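Local coordinates for myosin-17 (Arabidopsis thaliana, PDB 7KFL), which probably links the class XI myosin motor to its cargo through its globular, cargo-binding tail domain, at residues C264-L277 / I302-K314. Numbering follows the deposited sequence.
Sequences CCSFSNGEYVKAGL and IRQAVGFLVIHQK
The ring of Phe267 meets residues Leu309 to Lys314, with the amino group of Lys314 in its plane at one edge and Glu271 OE2, one turn on in the same helix, at another; the other carboxylate oxygen, OE1, forms a salt bridge with Lys346. The carbonyl oxygens of Leu309 and Val310 come up obliquely to the ring, the latter 3.2 Å from Phe267 CE2. Phe267 reaches them because CG stands anti to the backbone N (chi1 -168°), which swings the ring toward residues 309-314. The imidazole of His312 carries Val310 O over the centre of one face, while its CE1 approaches Phe267 CZ obliquely. Lys314 NZ donates to two carbonyl oxygens, Ile311 O nearly along the C=O axis at 3.0 Å and Leu309 O from above the carbonyl plane; Tyr342 OH is a further partner. The two helices belong to the DIL domain of the myosin tail and run roughly antiparallel, their axes 8.5 Å apart at a crossing angle of -139°. They come closest at Gly270, where Gly270 CA lies 5.0 Å from Val306 CA and 4.0 Å from Leu309 CB. Val306 is a knob in the hole formed by Gly270, Val273, Lys274 and Leu277: its CG1 touches Gly270 O and Lys274 CB, its CG2 Val273 CG1. Farther along, Val273 and Ile302 meet tip to tip through their CG1 atoms, and Leu277 crosses obliquely over Ile302 and Arg303, CD1 3.8 Å from Arg303 CA and CD2 against Ile302 CG2. Helix 236-260 packs on Ile302 through Leu254 and Leu258.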
ATOM      1  N   CYS A 264     -11.034 -11.353 -22.563  1.00 56.95           N
ATOM      2  CA  CYS A 264      -9.962 -10.389 -22.182  1.00 56.21           C
ATOM      3  C   CYS A 264      -8.654 -10.728 -22.908  1.00 56.32           C
ATOM      4  O   CYS A 264      -7.767  -9.857 -22.954  1.00 55.40           O
ATOM      5  CB  CYS A 264      -9.710 -10.384 -20.681  1.00 55.35           C
ATOM      6  SG  CYS A 264     -11.153  -9.878 -19.710  1.00 55.01           S
ATOM      7  N   CYS A 265      -8.540 -11.943 -23.446  1.00 57.78           N
ATOM      8  CA  CYS A 265      -7.331 -12.451 -24.146  1.00 58.67           C
ATOM      9  C   CYS A 265      -7.483 -12.205 -25.653  1.00 59.01           C
ATOM     10  O   CYS A 265      -7.467 -13.178 -26.424  1.00 60.67           O
ATOM     11  CB  CYS A 265      -7.107 -13.923 -23.820  1.00 59.44           C
ATOM     12  SG  CYS A 265      -5.355 -14.384 -23.795  1.00 61.07           S
ATOM     13  N   SER A 266      -7.638 -10.937 -26.046  1.00 58.92           N
ATOM     14  CA  SER A 266      -7.835 -10.491 -27.450  1.00 58.53           C
ATOM     15  C   SER A 266      -6.898  -9.320 -27.760  1.00 58.42           C
ATOM     16  O   SER A 266      -6.314  -8.756 -26.816  1.00 57.77           O
ATOM     17  CB  SER A 266      -9.273 -10.119 -27.710  1.00 58.03           C
ATOM     18  OG  SER A 266      -9.672  -9.022 -26.901  1.00 57.20           O
ATOM     19  N   PHE A 267      -6.764  -8.979 -29.042  1.00 59.40           N
ATOM     20  CA  PHE A 267      -5.961  -7.826 -29.518  1.00 59.87           C
ATOM     21  C   PHE A 267      -6.619  -6.529 -29.037  1.00 59.67           C
ATOM     22  O   PHE A 267      -5.911  -5.681 -28.454  1.00 59.61           O
ATOM     23  CB  PHE A 267      -5.829  -7.831 -31.041  1.00 60.65           C
ATOM     24  CG  PHE A 267      -4.799  -6.856 -31.550  1.00 61.57           C
ATOM     25  CD1 PHE A 267      -5.098  -5.508 -31.675  1.00 61.90           C
ATOM     26  CD2 PHE A 267      -3.521  -7.283 -31.872  1.00 62.03           C
ATOM     27  CE1 PHE A 267      -4.143  -4.611 -32.129  1.00 62.22           C
ATOM     28  CE2 PHE A 267      -2.569  -6.385 -32.328  1.00 62.59           C
ATOM     29  CZ  PHE A 267      -2.881  -5.050 -32.452  1.00 62.57           C
ATOM     30  N   SER A 268      -7.929  -6.396 -29.272  1.00 59.30           N
ATOM     31  CA  SER A 268      -8.739  -5.186 -28.962  1.00 59.14           C
ATOM     32  C   SER A 268      -8.672  -4.881 -27.461  1.00 58.37           C
ATOM     33  O   SER A 268      -8.594  -3.687 -27.107  1.00 58.82           O
ATOM     34  CB  SER A 268     -10.167  -5.336 -29.433  1.00 59.68           C
ATOM     35  OG  SER A 268     -10.909  -6.178 -28.563  1.00 60.10           O
ATOM     36  N   ASN A 269      -8.695  -5.915 -26.613  1.00 57.21           N
ATOM     37  CA  ASN A 269      -8.630  -5.760 -25.135  1.00 55.70           C
ATOM     38  C   ASN A 269      -7.193  -5.419 -24.717  1.00 54.91           C
ATOM     39  O   ASN A 269      -7.028  -4.736 -23.687  1.00 53.57           O
ATOM     40  CB  ASN A 269      -9.152  -6.988 -24.389  1.00 54.75           C
ATOM     41  CG  ASN A 269      -9.481  -6.662 -22.946  1.00 53.99           C
ATOM     42  OD1 ASN A 269     -10.371  -5.857 -22.678  1.00 53.89           O
ATOM     43  ND2 ASN A 269      -8.748  -7.246 -22.013  1.00 53.44           N
ATOM     44  N   GLY A 270      -6.197  -5.882 -25.479  1.00 54.92           N
ATOM     45  CA  GLY A 270      -4.785  -5.489 -25.307  1.00 55.17           C
ATOM     46  C   GLY A 270      -4.615  -3.990 -25.482  1.00 55.55           C
ATOM     47  O   GLY A 270      -3.940  -3.367 -24.638  1.00 54.88           O
ATOM     48  N   GLU A 271      -5.232  -3.430 -26.527  1.00 56.56           N
ATOM     49  CA  GLU A 271      -5.195  -1.978 -26.856  1.00 57.30           C
ATOM     50  C   GLU A 271      -5.861  -1.182 -25.730  1.00 56.12           C
ATOM     51  O   GLU A 271      -5.278  -0.169 -25.299  1.00 56.48           O
ATOM     52  CB  GLU A 271      -5.929  -1.688 -28.166  1.00 58.96           C
ATOM     53  CG  GLU A 271      -5.305  -2.335 -29.389  1.00 60.41           C
ATOM     54  CD  GLU A 271      -6.122  -2.150 -30.654  1.00 61.90           C
ATOM     55  OE1 GLU A 271      -7.337  -2.434 -30.618  1.00 62.20           O
ATOM     56  OE2 GLU A 271      -5.548  -1.702 -31.670  1.00 64.10           O
ATOM     57  N   TYR A 272      -7.044  -1.622 -25.293  1.00 54.45           N
ATOM     58  CA  TYR A 272      -7.869  -0.947 -24.259  1.00 54.02           C
ATOM     59  C   TYR A 272      -7.094  -0.848 -22.941  1.00 54.74           C
ATOM     60  O   TYR A 272      -7.116   0.229 -22.320  1.00 55.12           O
ATOM     61  CB  TYR A 272      -9.190  -1.681 -24.023  1.00 53.16           C
ATOM     62  CG  TYR A 272      -9.898  -1.219 -22.778  1.00 52.48           C
ATOM     63  CD1 TYR A 272     -10.409   0.065 -22.690  1.00 52.38           C
ATOM     64  CD2 TYR A 272     -10.016  -2.041 -21.670  1.00 51.87           C
ATOM     65  CE1 TYR A 272     -11.047   0.512 -21.546  1.00 52.40           C
ATOM     66  CE2 TYR A 272     -10.653  -1.610 -20.518  1.00 51.64           C
ATOM     67  CZ  TYR A 272     -11.173  -0.330 -20.456  1.00 51.82           C
ATOM     68  OH  TYR A 272     -11.791   0.106 -19.322  1.00 51.93           O
ATOM     69  N   VAL A 273      -6.461  -1.945 -22.515  1.00 56.08           N
ATOM     70  CA  VAL A 273      -5.685  -2.014 -21.240  1.00 56.77           C
ATOM     71  C   VAL A 273      -4.422  -1.155 -21.384  1.00 57.98           C
ATOM     72  O   VAL A 273      -4.092  -0.444 -20.414  1.00 59.35           O
ATOM     73  CB  VAL A 273      -5.360  -3.465 -20.830  1.00 56.54           C
ATOM     74  CG1 VAL A 273      -4.265  -3.527 -19.775  1.00 56.58           C
ATOM     75  CG2 VAL A 273      -6.599  -4.197 -20.337  1.00 56.30           C
ATOM     76  N   LYS A 274      -3.752  -1.205 -22.542  1.00 59.10           N
ATOM     77  CA  LYS A 274      -2.537  -0.392 -22.823  1.00 60.80           C
ATOM     78  C   LYS A 274      -2.862   1.093 -22.618  1.00 60.11           C
ATOM     79  O   LYS A 274      -1.996   1.815 -22.085  1.00 60.39           O
ATOM     80  CB  LYS A 274      -2.008  -0.631 -24.241  1.00 63.27           C
ATOM     81  CG  LYS A 274      -0.630  -0.035 -24.501  1.00 65.34           C
ATOM     82  CD  LYS A 274       0.000  -0.465 -25.809  1.00 67.56           C
ATOM     83  CE  LYS A 274       1.504  -0.280 -25.813  1.00 69.48           C
ATOM     84  NZ  LYS A 274       2.085  -0.518 -27.156  1.00 70.88           N
ATOM     85  N   ALA A 275      -4.059   1.525 -23.033  1.00 58.76           N
ATOM     86  CA  ALA A 275      -4.585   2.897 -22.829  1.00 58.05           C
ATOM     87  C   ALA A 275      -4.670   3.179 -21.326  1.00 57.34           C
ATOM     88  O   ALA A 275      -4.201   4.251 -20.898  1.00 57.62           O
ATOM     89  CB  ALA A 275      -5.930   3.054 -23.494  1.00 58.01           C
ATOM     90  N   GLY A 276      -5.239   2.237 -20.568  1.00 56.05           N
ATOM     91  CA  GLY A 276      -5.346   2.295 -19.099  1.00 55.09           C
ATOM     92  C   GLY A 276      -3.993   2.436 -18.425  1.00 54.94           C
ATOM     93  O   GLY A 276      -3.881   3.276 -17.516  1.00 55.24           O
ATOM     94  N   LEU A 277      -3.001   1.645 -18.848  1.00 54.87           N
ATOM     95  CA  LEU A 277      -1.634   1.630 -18.260  1.00 55.26           C
ATOM     96  C   LEU A 277      -0.971   3.001 -18.445  1.00 55.06           C
ATOM     97  O   LEU A 277      -0.195   3.398 -17.555  1.00 55.21           O
ATOM     98  CB  LEU A 277      -0.803   0.519 -18.914  1.00 56.64           C
ATOM     99  CG  LEU A 277      -1.247  -0.916 -18.627  1.00 56.80           C
ATOM    100  CD1 LEU A 277      -0.347  -1.911 -19.344  1.00 56.83           C
ATOM    101  CD2 LEU A 277      -1.268  -1.209 -17.133  1.00 56.79           C
ATOM    102  N   ILE A 302       1.406  -7.311 -16.253  1.00 56.62           N
ATOM    103  CA  ILE A 302       0.278  -6.862 -17.127  1.00 55.89           C
ATOM    104  C   ILE A 302       0.847  -6.077 -18.316  1.00 55.92           C
ATOM    105  O   ILE A 302       0.357  -6.291 -19.436  1.00 56.02           O
ATOM    106  CB  ILE A 302      -0.790  -6.064 -16.342  1.00 54.54           C
ATOM    107  CG1 ILE A 302      -1.987  -5.690 -17.224  1.00 54.03           C
ATOM    108  CG2 ILE A 302      -0.203  -4.829 -15.672  1.00 54.26           C
ATOM    109  CD1 ILE A 302      -2.692  -6.869 -17.857  1.00 54.12           C
ATOM    110  N   ARG A 303       1.852  -5.225 -18.085  1.00 56.57           N
ATOM    111  CA  ARG A 303       2.519  -4.411 -19.138  1.00 57.45           C
ATOM    112  C   ARG A 303       3.051  -5.335 -20.242  1.00 57.61           C
ATOM    113  O   ARG A 303       2.733  -5.085 -21.425  1.00 57.11           O
ATOM    114  CB  ARG A 303       3.650  -3.569 -18.535  1.00 57.81           C
ATOM    115  CG  ARG A 303       3.166  -2.351 -17.761  1.00 57.89           C
ATOM    116  CD  ARG A 303       4.221  -1.799 -16.821  1.00 58.18           C
ATOM    117  NE  ARG A 303       5.449  -1.440 -17.517  1.00 59.06           N
ATOM    118  CZ  ARG A 303       6.608  -1.158 -16.927  1.00 59.32           C
ATOM    119  NH1 ARG A 303       6.720  -1.186 -15.608  1.00 58.87           N
ATOM    120  NH2 ARG A 303       7.658  -0.847 -17.666  1.00 60.46           N
ATOM    121  N   GLN A 304       3.811  -6.364 -19.859  1.00 58.00           N
ATOM    122  CA  GLN A 304       4.465  -7.330 -20.784  1.00 59.32           C
ATOM    123  C   GLN A 304       3.398  -8.181 -21.483  1.00 59.63           C
ATOM    124  O   GLN A 304       3.511  -8.364 -22.711  1.00 60.54           O
ATOM    125  CB  GLN A 304       5.474  -8.192 -20.022  1.00 59.96           C
ATOM    126  CG  GLN A 304       6.759  -7.447 -19.686  1.00 60.85           C
ATOM    127  CD  GLN A 304       7.687  -8.230 -18.789  1.00 61.60           C
ATOM    128  OE1 GLN A 304       7.705  -9.459 -18.797  1.00 62.23           O
ATOM    129  NE2 GLN A 304       8.483  -7.517 -18.008  1.00 62.13           N
ATOM    130  N   ALA A 305       2.408  -8.674 -20.731  1.00 59.59           N
ATOM    131  CA  ALA A 305       1.261  -9.469 -21.235  1.00 59.91           C
ATOM    132  C   ALA A 305       0.487  -8.665 -22.288  1.00 60.53           C
ATOM    133  O   ALA A 305       0.154  -9.235 -23.341  1.00 61.57           O
ATOM    134  CB  ALA A 305       0.365  -9.869 -20.090  1.00 59.67           C
ATOM    135  N   VAL A 306       0.206  -7.391 -22.002  1.00 61.09           N
ATOM    136  CA  VAL A 306      -0.455  -6.441 -22.947  1.00 61.91           C
ATOM    137  C   VAL A 306       0.479  -6.203 -24.139  1.00 62.71           C
ATOM    138  O   VAL A 306      -0.020  -6.163 -25.280  1.00 62.48           O
ATOM    139  CB  VAL A 306      -0.837  -5.127 -22.238  1.00 61.51           C
ATOM    140  CG1 VAL A 306      -1.112  -3.995 -23.215  1.00 62.39           C
ATOM    141  CG2 VAL A 306      -2.027  -5.331 -21.319  1.00 61.31           C
ATOM    142  N   GLY A 307       1.782  -6.051 -23.877  1.00 63.84           N
ATOM    143  CA  GLY A 307       2.831  -5.936 -24.908  1.00 65.05           C
ATOM    144  C   GLY A 307       2.768  -7.088 -25.899  1.00 66.40           C
ATOM    145  O   GLY A 307       2.968  -6.839 -27.107  1.00 67.10           O
ATOM    146  N   PHE A 308       2.496  -8.302 -25.411  1.00 66.73           N
ATOM    147  CA  PHE A 308       2.329  -9.530 -26.233  1.00 67.72           C
ATOM    148  C   PHE A 308       1.046  -9.419 -27.065  1.00 67.53           C
ATOM    149  O   PHE A 308       1.129  -9.588 -28.291  1.00 68.80           O
ATOM    150  CB  PHE A 308       2.316 -10.786 -25.357  1.00 68.61           C
ATOM    151  CG  PHE A 308       2.054 -12.067 -26.110  1.00 69.72           C
ATOM    152  CD1 PHE A 308       3.067 -12.694 -26.819  1.00 70.77           C
ATOM    153  CD2 PHE A 308       0.791 -12.641 -26.116  1.00 70.00           C
ATOM    154  CE1 PHE A 308       2.823 -13.870 -27.514  1.00 71.23           C
ATOM    155  CE2 PHE A 308       0.548 -13.814 -26.814  1.00 70.39           C
ATOM    156  CZ  PHE A 308       1.565 -14.427 -27.511  1.00 71.07           C
ATOM    157  N   LEU A 309      -0.093  -9.135 -26.420  1.00 66.54           N
ATOM    158  CA  LEU A 309      -1.446  -9.135 -27.048  1.00 66.07           C
ATOM    159  C   LEU A 309      -1.498  -8.189 -28.257  1.00 67.11           C
ATOM    160  O   LEU A 309      -2.265  -8.492 -29.192  1.00 67.28           O
ATOM    161  CB  LEU A 309      -2.499  -8.734 -26.008  1.00 64.56           C
ATOM    162  CG  LEU A 309      -2.852  -9.792 -24.962  1.00 63.70           C
ATOM    163  CD1 LEU A 309      -3.778  -9.211 -23.905  1.00 63.15           C
ATOM    164  CD2 LEU A 309      -3.490 -11.019 -25.597  1.00 63.54           C
ATOM    165  N   VAL A 310      -0.732  -7.091 -28.243  1.00 68.54           N
ATOM    166  CA  VAL A 310      -0.807  -6.006 -29.271  1.00 70.47           C
ATOM    167  C   VAL A 310       0.311  -6.155 -30.313  1.00 73.19           C
ATOM    168  O   VAL A 310       0.261  -5.408 -31.310  1.00 74.08           O
ATOM    169  CB  VAL A 310      -0.768  -4.600 -28.637  1.00 69.68           C
ATOM    170  CG1 VAL A 310      -1.882  -4.409 -27.618  1.00 69.34           C
ATOM    171  CG2 VAL A 310       0.590  -4.270 -28.029  1.00 69.22           C
ATOM    172  N   ILE A 311       1.287  -7.048 -30.104  1.00 75.87           N
ATOM    173  CA  ILE A 311       2.458  -7.194 -31.022  1.00 78.90           C
ATOM    174  C   ILE A 311       1.945  -7.707 -32.373  1.00 81.64           C
ATOM    175  O   ILE A 311       1.044  -8.569 -32.376  1.00 81.91           O
ATOM    176  CB  ILE A 311       3.562  -8.098 -30.430  1.00 79.83           C
ATOM    177  CG1 ILE A 311       4.938  -7.760 -31.013  1.00 81.21           C
ATOM    178  CG2 ILE A 311       3.238  -9.575 -30.604  1.00 79.95           C
ATOM    179  CD1 ILE A 311       5.531  -6.466 -30.499  1.00 81.56           C
ATOM    180  N   HIS A 312       2.487  -7.169 -33.470  1.00 85.08           N
ATOM    181  CA  HIS A 312       2.136  -7.534 -34.870  1.00 86.26           C
ATOM    182  C   HIS A 312       2.911  -8.791 -35.278  1.00 87.35           C
ATOM    183  O   HIS A 312       4.049  -8.972 -34.793  1.00 88.27           O
ATOM    184  CB  HIS A 312       2.413  -6.364 -35.826  1.00 87.07           C
ATOM    185  CG  HIS A 312       1.592  -5.149 -35.551  1.00 87.44           C
ATOM    186  ND1 HIS A 312       0.211  -5.168 -35.587  1.00 87.87           N
ATOM    187  CD2 HIS A 312       1.948  -3.881 -35.251  1.00 87.89           C
ATOM    188  CE1 HIS A 312      -0.250  -3.964 -35.312  1.00 88.03           C
ATOM    189  NE2 HIS A 312       0.796  -3.157 -35.102  1.00 88.15           N
ATOM    190  N   GLN A 313       2.308  -9.621 -36.136  1.00 87.54           N
ATOM    191  CA  GLN A 313       2.934 -10.830 -36.735  1.00 88.03           C
ATOM    192  C   GLN A 313       3.468 -11.733 -35.617  1.00 86.61           C
ATOM    193  O   GLN A 313       4.699 -11.872 -35.507  1.00 86.33           O
ATOM    194  CB  GLN A 313       4.039 -10.418 -37.709  1.00 89.57           C
ATOM    195  CG  GLN A 313       3.559  -9.489 -38.816  1.00 90.30           C
ATOM    196  CD  GLN A 313       4.639  -9.180 -39.824  1.00 91.55           C
ATOM    197  OE1 GLN A 313       4.476  -9.409 -41.021  1.00 92.93           O
ATOM    198  NE2 GLN A 313       5.757  -8.657 -39.346  1.00 91.61           N
ATOM    199  N   LYS A 314       2.563 -12.306 -34.815  1.00 85.49           N
ATOM    200  CA  LYS A 314       2.880 -13.289 -33.743  1.00 85.33           C
ATOM    201  C   LYS A 314       3.400 -14.590 -34.356  1.00 86.33           C
ATOM    202  O   LYS A 314       4.318 -15.196 -33.805  1.00 86.77           O
ATOM    203  CB  LYS A 314       1.653 -13.550 -32.864  1.00 84.36           C
ATOM    204  CG  LYS A 314       1.221 -12.378 -31.994  1.00 83.30           C
ATOM    205  CD  LYS A 314      -0.058 -12.639 -31.226  1.00 82.45           C
ATOM    206  CE  LYS A 314      -0.562 -11.422 -30.481  1.00 81.44           C
ATOM    207  NZ  LYS A 314      -1.074 -10.378 -31.401  1.00 81.08           N
TER